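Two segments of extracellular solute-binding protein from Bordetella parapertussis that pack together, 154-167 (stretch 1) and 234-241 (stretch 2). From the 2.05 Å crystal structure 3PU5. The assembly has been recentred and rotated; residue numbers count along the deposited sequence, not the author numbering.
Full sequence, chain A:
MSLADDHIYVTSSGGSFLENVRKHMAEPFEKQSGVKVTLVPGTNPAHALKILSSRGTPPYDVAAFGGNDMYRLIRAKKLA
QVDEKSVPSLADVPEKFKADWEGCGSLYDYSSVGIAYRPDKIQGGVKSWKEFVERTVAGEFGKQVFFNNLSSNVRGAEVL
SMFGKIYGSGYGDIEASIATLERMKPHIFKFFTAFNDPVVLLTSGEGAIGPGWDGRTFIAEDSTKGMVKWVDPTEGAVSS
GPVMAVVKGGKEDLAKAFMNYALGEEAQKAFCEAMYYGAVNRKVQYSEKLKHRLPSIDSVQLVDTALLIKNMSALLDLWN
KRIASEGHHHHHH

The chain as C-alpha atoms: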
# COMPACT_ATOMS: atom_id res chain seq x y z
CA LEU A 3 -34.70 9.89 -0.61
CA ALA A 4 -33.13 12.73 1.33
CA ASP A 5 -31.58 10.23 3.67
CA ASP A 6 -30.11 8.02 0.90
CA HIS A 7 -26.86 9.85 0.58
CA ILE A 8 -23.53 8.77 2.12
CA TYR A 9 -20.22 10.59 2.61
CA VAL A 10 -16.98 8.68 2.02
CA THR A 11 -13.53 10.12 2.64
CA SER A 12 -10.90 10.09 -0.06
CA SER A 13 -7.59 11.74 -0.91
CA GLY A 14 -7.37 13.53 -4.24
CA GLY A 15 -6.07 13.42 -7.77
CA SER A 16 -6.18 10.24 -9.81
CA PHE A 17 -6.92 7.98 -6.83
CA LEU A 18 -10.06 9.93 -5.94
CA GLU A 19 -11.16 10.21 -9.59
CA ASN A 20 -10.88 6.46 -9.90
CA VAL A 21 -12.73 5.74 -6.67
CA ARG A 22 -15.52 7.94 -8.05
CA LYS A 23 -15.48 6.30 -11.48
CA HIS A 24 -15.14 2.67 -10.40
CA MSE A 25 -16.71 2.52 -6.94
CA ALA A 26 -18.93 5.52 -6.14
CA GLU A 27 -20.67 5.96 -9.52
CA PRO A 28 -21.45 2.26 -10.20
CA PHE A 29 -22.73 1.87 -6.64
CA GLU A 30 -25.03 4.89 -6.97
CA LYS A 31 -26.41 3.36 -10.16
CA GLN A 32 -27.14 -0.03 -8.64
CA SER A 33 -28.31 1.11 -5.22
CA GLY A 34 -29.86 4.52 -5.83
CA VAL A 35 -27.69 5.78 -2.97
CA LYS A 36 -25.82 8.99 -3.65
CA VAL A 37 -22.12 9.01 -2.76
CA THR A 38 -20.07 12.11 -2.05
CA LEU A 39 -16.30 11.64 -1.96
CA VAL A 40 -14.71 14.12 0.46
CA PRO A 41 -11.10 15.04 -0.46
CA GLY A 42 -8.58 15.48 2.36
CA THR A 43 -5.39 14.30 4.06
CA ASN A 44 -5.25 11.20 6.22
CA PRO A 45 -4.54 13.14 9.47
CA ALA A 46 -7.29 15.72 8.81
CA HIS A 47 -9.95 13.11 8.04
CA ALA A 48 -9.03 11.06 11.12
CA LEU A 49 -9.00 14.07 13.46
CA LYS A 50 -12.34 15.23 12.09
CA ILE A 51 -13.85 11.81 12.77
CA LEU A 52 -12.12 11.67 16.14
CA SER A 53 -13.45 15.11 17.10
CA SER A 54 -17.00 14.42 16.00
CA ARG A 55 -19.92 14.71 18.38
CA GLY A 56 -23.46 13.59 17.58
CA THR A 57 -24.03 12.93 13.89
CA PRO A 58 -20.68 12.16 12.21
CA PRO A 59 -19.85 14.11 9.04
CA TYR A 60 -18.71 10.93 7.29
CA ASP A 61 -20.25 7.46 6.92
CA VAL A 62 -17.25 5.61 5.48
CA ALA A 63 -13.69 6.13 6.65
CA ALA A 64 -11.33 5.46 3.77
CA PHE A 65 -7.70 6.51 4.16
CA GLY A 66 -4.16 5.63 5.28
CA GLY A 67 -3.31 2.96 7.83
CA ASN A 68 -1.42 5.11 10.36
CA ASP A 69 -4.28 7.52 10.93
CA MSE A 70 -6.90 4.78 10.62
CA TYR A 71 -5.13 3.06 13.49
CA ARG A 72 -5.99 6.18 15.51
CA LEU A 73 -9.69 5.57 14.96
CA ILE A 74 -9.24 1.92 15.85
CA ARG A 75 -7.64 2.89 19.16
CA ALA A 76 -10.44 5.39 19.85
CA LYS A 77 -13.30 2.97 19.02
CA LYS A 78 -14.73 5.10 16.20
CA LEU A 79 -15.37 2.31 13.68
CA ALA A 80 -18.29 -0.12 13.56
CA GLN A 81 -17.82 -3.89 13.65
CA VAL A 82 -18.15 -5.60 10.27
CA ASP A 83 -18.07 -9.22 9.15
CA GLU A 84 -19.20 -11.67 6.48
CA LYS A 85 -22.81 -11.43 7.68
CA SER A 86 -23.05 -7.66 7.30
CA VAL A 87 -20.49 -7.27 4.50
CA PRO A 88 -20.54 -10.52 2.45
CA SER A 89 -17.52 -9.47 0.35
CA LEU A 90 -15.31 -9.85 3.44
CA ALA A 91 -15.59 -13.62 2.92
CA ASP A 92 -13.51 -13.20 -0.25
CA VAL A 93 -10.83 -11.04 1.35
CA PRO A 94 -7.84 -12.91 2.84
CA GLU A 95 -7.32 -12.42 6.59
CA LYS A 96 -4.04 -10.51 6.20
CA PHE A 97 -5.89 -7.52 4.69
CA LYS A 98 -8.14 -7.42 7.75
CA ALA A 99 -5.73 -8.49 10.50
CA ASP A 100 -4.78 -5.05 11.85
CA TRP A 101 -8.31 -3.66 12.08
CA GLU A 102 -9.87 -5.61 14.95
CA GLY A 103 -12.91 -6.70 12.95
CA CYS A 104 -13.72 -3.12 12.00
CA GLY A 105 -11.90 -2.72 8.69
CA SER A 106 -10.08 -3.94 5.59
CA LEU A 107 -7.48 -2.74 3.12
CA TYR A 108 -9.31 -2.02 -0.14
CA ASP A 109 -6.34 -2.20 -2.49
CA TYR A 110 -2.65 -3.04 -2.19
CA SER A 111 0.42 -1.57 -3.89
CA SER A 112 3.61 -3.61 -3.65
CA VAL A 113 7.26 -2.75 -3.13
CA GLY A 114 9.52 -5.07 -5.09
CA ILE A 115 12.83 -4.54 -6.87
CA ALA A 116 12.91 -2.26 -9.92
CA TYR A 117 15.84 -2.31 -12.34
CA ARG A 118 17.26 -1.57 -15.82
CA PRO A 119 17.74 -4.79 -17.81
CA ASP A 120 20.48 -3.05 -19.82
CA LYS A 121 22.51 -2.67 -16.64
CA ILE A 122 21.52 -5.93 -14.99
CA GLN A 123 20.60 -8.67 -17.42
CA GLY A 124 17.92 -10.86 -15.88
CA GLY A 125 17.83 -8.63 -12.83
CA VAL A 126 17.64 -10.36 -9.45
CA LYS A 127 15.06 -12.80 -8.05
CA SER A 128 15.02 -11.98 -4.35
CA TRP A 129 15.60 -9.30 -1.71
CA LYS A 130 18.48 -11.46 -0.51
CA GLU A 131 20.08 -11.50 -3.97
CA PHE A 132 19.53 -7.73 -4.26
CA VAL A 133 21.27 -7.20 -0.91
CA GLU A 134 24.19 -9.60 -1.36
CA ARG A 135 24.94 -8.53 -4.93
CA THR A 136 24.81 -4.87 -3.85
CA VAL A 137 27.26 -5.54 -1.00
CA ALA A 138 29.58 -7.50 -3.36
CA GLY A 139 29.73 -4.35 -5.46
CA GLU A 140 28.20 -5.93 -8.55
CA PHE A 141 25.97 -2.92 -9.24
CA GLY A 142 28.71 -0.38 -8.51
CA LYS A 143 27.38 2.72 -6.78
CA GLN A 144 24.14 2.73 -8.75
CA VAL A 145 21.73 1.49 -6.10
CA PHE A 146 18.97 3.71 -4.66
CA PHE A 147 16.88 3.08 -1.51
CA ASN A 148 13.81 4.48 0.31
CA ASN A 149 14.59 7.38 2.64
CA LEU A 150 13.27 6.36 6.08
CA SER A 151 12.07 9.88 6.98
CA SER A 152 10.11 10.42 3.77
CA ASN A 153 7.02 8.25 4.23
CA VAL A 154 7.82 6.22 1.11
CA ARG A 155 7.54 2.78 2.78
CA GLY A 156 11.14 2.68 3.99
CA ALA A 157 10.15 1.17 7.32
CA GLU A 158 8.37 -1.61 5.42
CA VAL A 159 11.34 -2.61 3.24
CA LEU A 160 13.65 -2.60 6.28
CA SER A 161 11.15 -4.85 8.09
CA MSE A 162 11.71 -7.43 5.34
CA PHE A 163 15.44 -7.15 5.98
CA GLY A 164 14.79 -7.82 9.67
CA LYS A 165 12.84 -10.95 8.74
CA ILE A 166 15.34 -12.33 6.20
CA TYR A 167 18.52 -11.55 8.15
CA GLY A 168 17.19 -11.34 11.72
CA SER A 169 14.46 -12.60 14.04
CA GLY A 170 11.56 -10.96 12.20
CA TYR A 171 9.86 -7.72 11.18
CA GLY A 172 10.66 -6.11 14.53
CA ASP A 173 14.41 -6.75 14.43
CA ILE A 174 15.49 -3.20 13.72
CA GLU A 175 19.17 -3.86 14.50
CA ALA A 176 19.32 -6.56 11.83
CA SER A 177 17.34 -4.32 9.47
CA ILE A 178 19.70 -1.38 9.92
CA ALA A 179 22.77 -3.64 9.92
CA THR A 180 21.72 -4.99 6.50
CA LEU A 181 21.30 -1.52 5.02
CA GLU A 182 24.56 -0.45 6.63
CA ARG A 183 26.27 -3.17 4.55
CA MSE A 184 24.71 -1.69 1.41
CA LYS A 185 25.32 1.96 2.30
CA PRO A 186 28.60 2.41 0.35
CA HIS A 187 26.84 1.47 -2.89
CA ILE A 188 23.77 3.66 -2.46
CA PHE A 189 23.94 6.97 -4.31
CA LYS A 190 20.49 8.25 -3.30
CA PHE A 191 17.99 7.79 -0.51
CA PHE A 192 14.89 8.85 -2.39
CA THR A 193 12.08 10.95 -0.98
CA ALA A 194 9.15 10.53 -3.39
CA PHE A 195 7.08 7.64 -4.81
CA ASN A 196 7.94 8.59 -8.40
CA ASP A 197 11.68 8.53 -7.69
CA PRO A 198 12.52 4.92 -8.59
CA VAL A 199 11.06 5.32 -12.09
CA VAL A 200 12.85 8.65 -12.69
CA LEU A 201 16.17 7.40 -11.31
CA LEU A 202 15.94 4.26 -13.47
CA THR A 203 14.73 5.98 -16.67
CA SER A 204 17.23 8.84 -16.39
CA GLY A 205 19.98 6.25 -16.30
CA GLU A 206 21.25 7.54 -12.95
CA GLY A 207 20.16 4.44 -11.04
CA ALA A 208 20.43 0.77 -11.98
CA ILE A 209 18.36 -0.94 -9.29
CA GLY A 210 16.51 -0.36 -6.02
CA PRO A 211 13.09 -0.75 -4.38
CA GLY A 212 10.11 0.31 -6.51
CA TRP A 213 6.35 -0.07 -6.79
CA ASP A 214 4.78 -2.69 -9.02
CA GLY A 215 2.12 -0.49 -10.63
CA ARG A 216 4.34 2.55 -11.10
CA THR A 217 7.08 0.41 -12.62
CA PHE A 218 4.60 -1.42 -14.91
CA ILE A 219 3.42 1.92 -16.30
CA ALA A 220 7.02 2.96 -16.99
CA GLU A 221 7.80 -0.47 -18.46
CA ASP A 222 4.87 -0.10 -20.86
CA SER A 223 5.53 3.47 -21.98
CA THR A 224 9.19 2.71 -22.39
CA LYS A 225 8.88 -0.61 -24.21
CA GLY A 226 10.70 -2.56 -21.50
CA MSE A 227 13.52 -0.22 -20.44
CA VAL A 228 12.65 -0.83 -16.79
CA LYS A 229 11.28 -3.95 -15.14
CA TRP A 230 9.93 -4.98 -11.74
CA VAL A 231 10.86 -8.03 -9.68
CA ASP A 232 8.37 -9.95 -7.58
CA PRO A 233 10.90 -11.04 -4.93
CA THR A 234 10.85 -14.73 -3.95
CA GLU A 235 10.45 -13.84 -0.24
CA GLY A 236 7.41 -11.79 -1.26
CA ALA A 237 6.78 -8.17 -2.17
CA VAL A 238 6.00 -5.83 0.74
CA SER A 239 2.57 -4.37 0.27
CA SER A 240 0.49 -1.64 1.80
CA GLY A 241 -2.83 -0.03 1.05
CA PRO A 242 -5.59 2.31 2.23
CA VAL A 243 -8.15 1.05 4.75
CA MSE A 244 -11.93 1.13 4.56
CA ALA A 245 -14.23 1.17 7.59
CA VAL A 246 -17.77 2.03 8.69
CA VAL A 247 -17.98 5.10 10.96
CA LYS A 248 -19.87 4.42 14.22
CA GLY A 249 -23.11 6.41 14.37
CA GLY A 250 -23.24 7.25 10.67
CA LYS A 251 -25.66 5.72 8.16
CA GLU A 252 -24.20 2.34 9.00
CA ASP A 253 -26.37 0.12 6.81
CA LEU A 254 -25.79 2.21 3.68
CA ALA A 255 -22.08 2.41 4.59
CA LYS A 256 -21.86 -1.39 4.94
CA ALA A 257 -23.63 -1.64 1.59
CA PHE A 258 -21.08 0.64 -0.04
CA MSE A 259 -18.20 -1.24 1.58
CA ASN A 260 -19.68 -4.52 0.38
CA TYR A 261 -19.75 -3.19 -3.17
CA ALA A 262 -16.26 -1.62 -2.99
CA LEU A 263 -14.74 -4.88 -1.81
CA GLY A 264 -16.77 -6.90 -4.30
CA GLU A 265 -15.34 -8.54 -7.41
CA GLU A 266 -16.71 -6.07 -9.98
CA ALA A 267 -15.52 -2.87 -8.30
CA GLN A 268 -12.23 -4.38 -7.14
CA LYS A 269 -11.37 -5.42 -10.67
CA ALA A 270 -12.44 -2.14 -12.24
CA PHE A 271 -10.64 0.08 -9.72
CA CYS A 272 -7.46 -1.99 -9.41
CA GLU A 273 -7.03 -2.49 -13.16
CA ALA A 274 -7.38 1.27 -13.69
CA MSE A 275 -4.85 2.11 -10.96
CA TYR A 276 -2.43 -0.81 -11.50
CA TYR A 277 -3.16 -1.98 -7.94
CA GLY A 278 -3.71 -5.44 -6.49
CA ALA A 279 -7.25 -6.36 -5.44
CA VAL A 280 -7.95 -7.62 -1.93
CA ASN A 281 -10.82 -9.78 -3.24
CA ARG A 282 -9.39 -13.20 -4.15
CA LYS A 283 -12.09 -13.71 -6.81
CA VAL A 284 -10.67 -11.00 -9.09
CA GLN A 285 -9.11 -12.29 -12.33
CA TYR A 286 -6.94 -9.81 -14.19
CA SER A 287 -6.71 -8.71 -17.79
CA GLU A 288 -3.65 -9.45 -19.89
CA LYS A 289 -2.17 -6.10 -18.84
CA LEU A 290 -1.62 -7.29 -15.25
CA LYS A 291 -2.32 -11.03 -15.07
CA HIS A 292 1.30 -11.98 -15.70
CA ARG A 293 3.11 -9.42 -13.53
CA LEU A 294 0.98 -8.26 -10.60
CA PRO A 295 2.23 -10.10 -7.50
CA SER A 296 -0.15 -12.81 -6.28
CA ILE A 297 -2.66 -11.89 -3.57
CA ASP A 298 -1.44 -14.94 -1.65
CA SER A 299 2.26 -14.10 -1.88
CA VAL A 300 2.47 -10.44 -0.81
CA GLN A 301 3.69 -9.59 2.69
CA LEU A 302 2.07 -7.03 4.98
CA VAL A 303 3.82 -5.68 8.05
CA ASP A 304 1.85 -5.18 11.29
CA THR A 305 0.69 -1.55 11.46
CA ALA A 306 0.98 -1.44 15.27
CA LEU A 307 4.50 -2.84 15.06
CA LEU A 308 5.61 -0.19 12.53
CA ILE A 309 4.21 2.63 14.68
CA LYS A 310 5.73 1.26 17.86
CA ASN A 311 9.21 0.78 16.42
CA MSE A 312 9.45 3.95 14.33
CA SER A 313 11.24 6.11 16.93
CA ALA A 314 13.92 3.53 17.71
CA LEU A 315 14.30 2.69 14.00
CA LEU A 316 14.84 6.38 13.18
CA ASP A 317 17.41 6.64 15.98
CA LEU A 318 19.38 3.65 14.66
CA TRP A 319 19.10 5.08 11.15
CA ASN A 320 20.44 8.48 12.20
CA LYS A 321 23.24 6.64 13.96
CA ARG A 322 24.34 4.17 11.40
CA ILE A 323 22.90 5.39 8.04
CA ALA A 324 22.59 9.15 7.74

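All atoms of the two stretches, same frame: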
# COMPACT_ATOMS: atom_id res chain seq x y z
N VAL A 154 7.87 6.92 2.38
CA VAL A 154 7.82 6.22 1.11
C VAL A 154 8.06 4.72 1.33
O VAL A 154 8.72 4.06 0.52
CB VAL A 154 8.79 6.82 0.07
CG1 VAL A 154 8.23 8.12 -0.46
CG2 VAL A 154 10.17 7.04 0.68
N ARG A 155 7.51 4.21 2.43
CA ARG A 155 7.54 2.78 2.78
C ARG A 155 8.93 2.24 3.11
O ARG A 155 9.18 1.03 2.98
CB ARG A 155 6.88 1.92 1.70
CG ARG A 155 5.45 2.30 1.39
CD ARG A 155 4.58 2.20 2.62
NE ARG A 155 3.21 2.59 2.35
CZ ARG A 155 2.24 2.64 3.27
NH1 ARG A 155 2.51 2.33 4.54
NH2 ARG A 155 1.01 3.01 2.93
N GLY A 156 9.83 3.11 3.56
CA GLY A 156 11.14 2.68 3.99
C GLY A 156 11.08 1.71 5.15
O GLY A 156 11.76 0.69 5.16
N ALA A 157 10.28 2.04 6.16
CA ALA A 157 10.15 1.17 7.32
C ALA A 157 9.75 -0.23 6.90
O ALA A 157 10.24 -1.21 7.46
CB ALA A 157 9.13 1.73 8.31
N GLU A 158 8.87 -0.32 5.90
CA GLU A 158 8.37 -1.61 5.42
C GLU A 158 9.47 -2.47 4.78
O GLU A 158 9.59 -3.66 5.08
CB GLU A 158 7.22 -1.41 4.42
CG GLU A 158 5.85 -1.08 5.04
CD GLU A 158 5.70 0.38 5.50
OE1 GLU A 158 6.69 1.14 5.44
OE2 GLU A 158 4.58 0.75 5.93
N VAL A 159 10.25 -1.88 3.88
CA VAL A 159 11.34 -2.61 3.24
C VAL A 159 12.34 -3.10 4.28
O VAL A 159 12.75 -4.26 4.26
CB VAL A 159 12.05 -1.76 2.17
CG1 VAL A 159 13.16 -2.56 1.49
CG2 VAL A 159 11.04 -1.30 1.14
N LEU A 160 12.74 -2.22 5.20
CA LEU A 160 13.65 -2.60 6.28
C LEU A 160 13.10 -3.76 7.12
O LEU A 160 13.84 -4.66 7.53
CB LEU A 160 13.98 -1.40 7.17
CG LEU A 160 14.88 -0.32 6.56
CD1 LEU A 160 14.79 0.97 7.35
CD2 LEU A 160 16.33 -0.82 6.48
N SER A 161 11.79 -3.74 7.37
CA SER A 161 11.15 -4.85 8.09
C SER A 161 11.42 -6.19 7.42
O SER A 161 11.63 -7.20 8.10
CB SER A 161 9.64 -4.63 8.21
OG SER A 161 9.36 -3.69 9.22
N MSE A 162 11.39 -6.21 6.08
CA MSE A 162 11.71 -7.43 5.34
C MSE A 162 13.15 -7.84 5.58
O MSE A 162 13.45 -9.04 5.64
CB MSE A 162 11.51 -7.25 3.84
CG MSE A 162 10.08 -7.38 3.35
SE MSE A 162 9.36 -9.21 3.36
CE MSE A 162 11.01 -10.19 3.43
N PHE A 163 14.04 -6.85 5.68
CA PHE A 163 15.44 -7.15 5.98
C PHE A 163 15.56 -7.78 7.37
O PHE A 163 16.33 -8.71 7.59
CB PHE A 163 16.32 -5.90 5.90
CG PHE A 163 16.54 -5.38 4.50
CD1 PHE A 163 16.09 -6.08 3.40
CD2 PHE A 163 17.24 -4.19 4.30
CE1 PHE A 163 16.31 -5.60 2.12
CE2 PHE A 163 17.46 -3.69 3.02
CZ PHE A 163 16.99 -4.40 1.93
N GLY A 164 14.80 -7.25 8.33
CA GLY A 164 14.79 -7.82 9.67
C GLY A 164 14.34 -9.27 9.66
O GLY A 164 14.87 -10.09 10.40
N LYS A 165 13.37 -9.59 8.81
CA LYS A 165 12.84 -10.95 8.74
C LYS A 165 13.81 -11.92 8.05
O LYS A 165 14.01 -13.04 8.50
CB LYS A 165 11.50 -10.96 8.01
CG LYS A 165 10.80 -12.31 7.99
CD LYS A 165 9.43 -12.18 7.32
CE LYS A 165 8.90 -13.51 6.78
NZ LYS A 165 7.69 -13.31 5.93
N ILE A 166 14.42 -11.47 6.95
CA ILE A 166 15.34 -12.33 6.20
C ILE A 166 16.66 -12.56 6.95
O ILE A 166 17.15 -13.69 7.01
CB ILE A 166 15.64 -11.74 4.81
CG1 ILE A 166 14.37 -11.72 3.96
CG2 ILE A 166 16.75 -12.54 4.12
CD1 ILE A 166 14.44 -10.76 2.76
N TYR A 167 17.20 -11.50 7.52
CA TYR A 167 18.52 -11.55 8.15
C TYR A 167 18.49 -11.58 9.68
O TYR A 167 19.54 -11.75 10.32
CB TYR A 167 19.36 -10.36 7.69
CG TYR A 167 19.79 -10.44 6.24
CD1 TYR A 167 20.86 -11.25 5.86
CD2 TYR A 167 19.14 -9.70 5.26
CE1 TYR A 167 21.26 -11.33 4.53
CE2 TYR A 167 19.53 -9.78 3.94
CZ TYR A 167 20.59 -10.59 3.58
OH TYR A 167 20.97 -10.66 2.27
N THR A 234 11.28 -13.40 -4.39
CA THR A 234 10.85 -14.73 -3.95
C THR A 234 10.37 -14.77 -2.49
O THR A 234 9.51 -15.59 -2.15
CB THR A 234 11.92 -15.83 -4.21
OG1 THR A 234 13.15 -15.48 -3.56
CG2 THR A 234 12.19 -15.98 -5.71
N GLU A 235 10.90 -13.90 -1.64
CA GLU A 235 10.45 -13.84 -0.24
C GLU A 235 9.10 -13.14 -0.13
O GLU A 235 8.48 -13.12 0.94
CB GLU A 235 11.45 -13.10 0.63
CG GLU A 235 12.87 -13.62 0.53
CD GLU A 235 13.73 -12.84 -0.44
OE1 GLU A 235 13.18 -12.21 -1.37
OE2 GLU A 235 14.98 -12.85 -0.27
N GLY A 236 8.65 -12.55 -1.23
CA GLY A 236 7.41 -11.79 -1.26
C GLY A 236 7.65 -10.29 -1.40
O GLY A 236 8.60 -9.75 -0.84
N ALA A 237 6.79 -9.63 -2.15
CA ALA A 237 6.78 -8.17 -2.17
C ALA A 237 6.14 -7.64 -0.87
O ALA A 237 5.35 -8.34 -0.22
CB ALA A 237 6.06 -7.64 -3.40
N VAL A 238 6.50 -6.42 -0.48
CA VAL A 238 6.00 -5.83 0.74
C VAL A 238 4.94 -4.81 0.37
O VAL A 238 5.24 -3.82 -0.30
CB VAL A 238 7.09 -5.09 1.49
CG1 VAL A 238 6.64 -4.78 2.91
CG2 VAL A 238 8.35 -5.91 1.47
N SER A 239 3.71 -5.07 0.80
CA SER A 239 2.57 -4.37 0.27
C SER A 239 1.84 -3.59 1.33
O SER A 239 1.81 -3.97 2.50
CB SER A 239 1.62 -5.36 -0.39
OG SER A 239 2.31 -6.10 -1.38
N SER A 240 1.25 -2.48 0.90
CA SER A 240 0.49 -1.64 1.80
C SER A 240 -0.70 -1.10 1.01
O SER A 240 -0.71 -1.15 -0.22
CB SER A 240 1.36 -0.48 2.29
OG SER A 240 2.52 -0.94 2.96
N GLY A 241 -1.68 -0.58 1.72
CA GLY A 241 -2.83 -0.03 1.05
C GLY A 241 -3.71 0.76 1.99
O GLY A 241 -3.54 0.69 3.21
O HOH W 1 -1.83 2.67 4.57
O HOH W 2 2.58 -1.14 5.49
O HOH W 3 8.72 -14.02 3.42

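Helix 156-167 and the short strand 238-240 run roughly antiparallel, at 145° between their N-to-C directions, with an axial closest approach of 8.8 Å. R155 therefore lies across from S240 at one end of the contact, and I166 across from E235 at the other. The summed buried surface is modest, 396 Å², and no direct hydrogen bond joins the stretches; apolar packing and bridging waters make the contact.

The packing comes from one side of the helix. E158, M162 and I166, spaced four residues apart, all direct their CA-to-CB bonds toward the second stretch, as successive turns bring them to the same side. From the strand, V238 and S240 point toward the helix while S239 between them points away, the alternation expected of an extended chain. V238 gives up the most surface of any residue here. Its branched side chain fills the space between two helical turns: CG1 of V238 lies 3.7 Å from CB of E158, and CG2 rests against the methylene groups of M162, where the modelled separation is too short to interpret. M162, a selenomethionine, is long enough to reach beyond V238, placing its CE 4.1 Å from CB of E235 and its SE 4.3 Å from the carbonyl O of G236. G236 adopts phi/psi of 109/143, where a CB would be jammed against the carbonyl O of E235, so the backbone itself calls for glycine. Near the helix end, CD1 of I166 approaches OE2 of E235 at 3.7 Å, a contact between a methyl group and a carboxylate whose oxygens are hydrogen-bonded elsewhere in the structure.

Charged groups organise the opposite end. R155, at the N-cap position, extends outward, and the side chain of E158 folds back toward the start of the helix, so that NH1 of R155 donates to OE2 of E158 at 3.0 Å in a salt bridge. This pairing compensates the charge of the buried E158 carboxylate. One face of the guanidinium is covered by S240, whose CB is 3.4 Å from CZ of R155.

Three waters complete the polar links. One donates to OE2 of E158 (2.8 Å) and lies 2.5 Å from OG of S240, joining carboxylate and hydroxyl. Another donates to the carbonyl O of G241 at 2.9 Å and weakly accepts from NH2 of R155 at 3.3 Å. At the far end, the extended side chain of K165 brings NZ within 2.8 Å of a third water's oxygen, which accepts from it and donates to O of E235 at 2.6 Å.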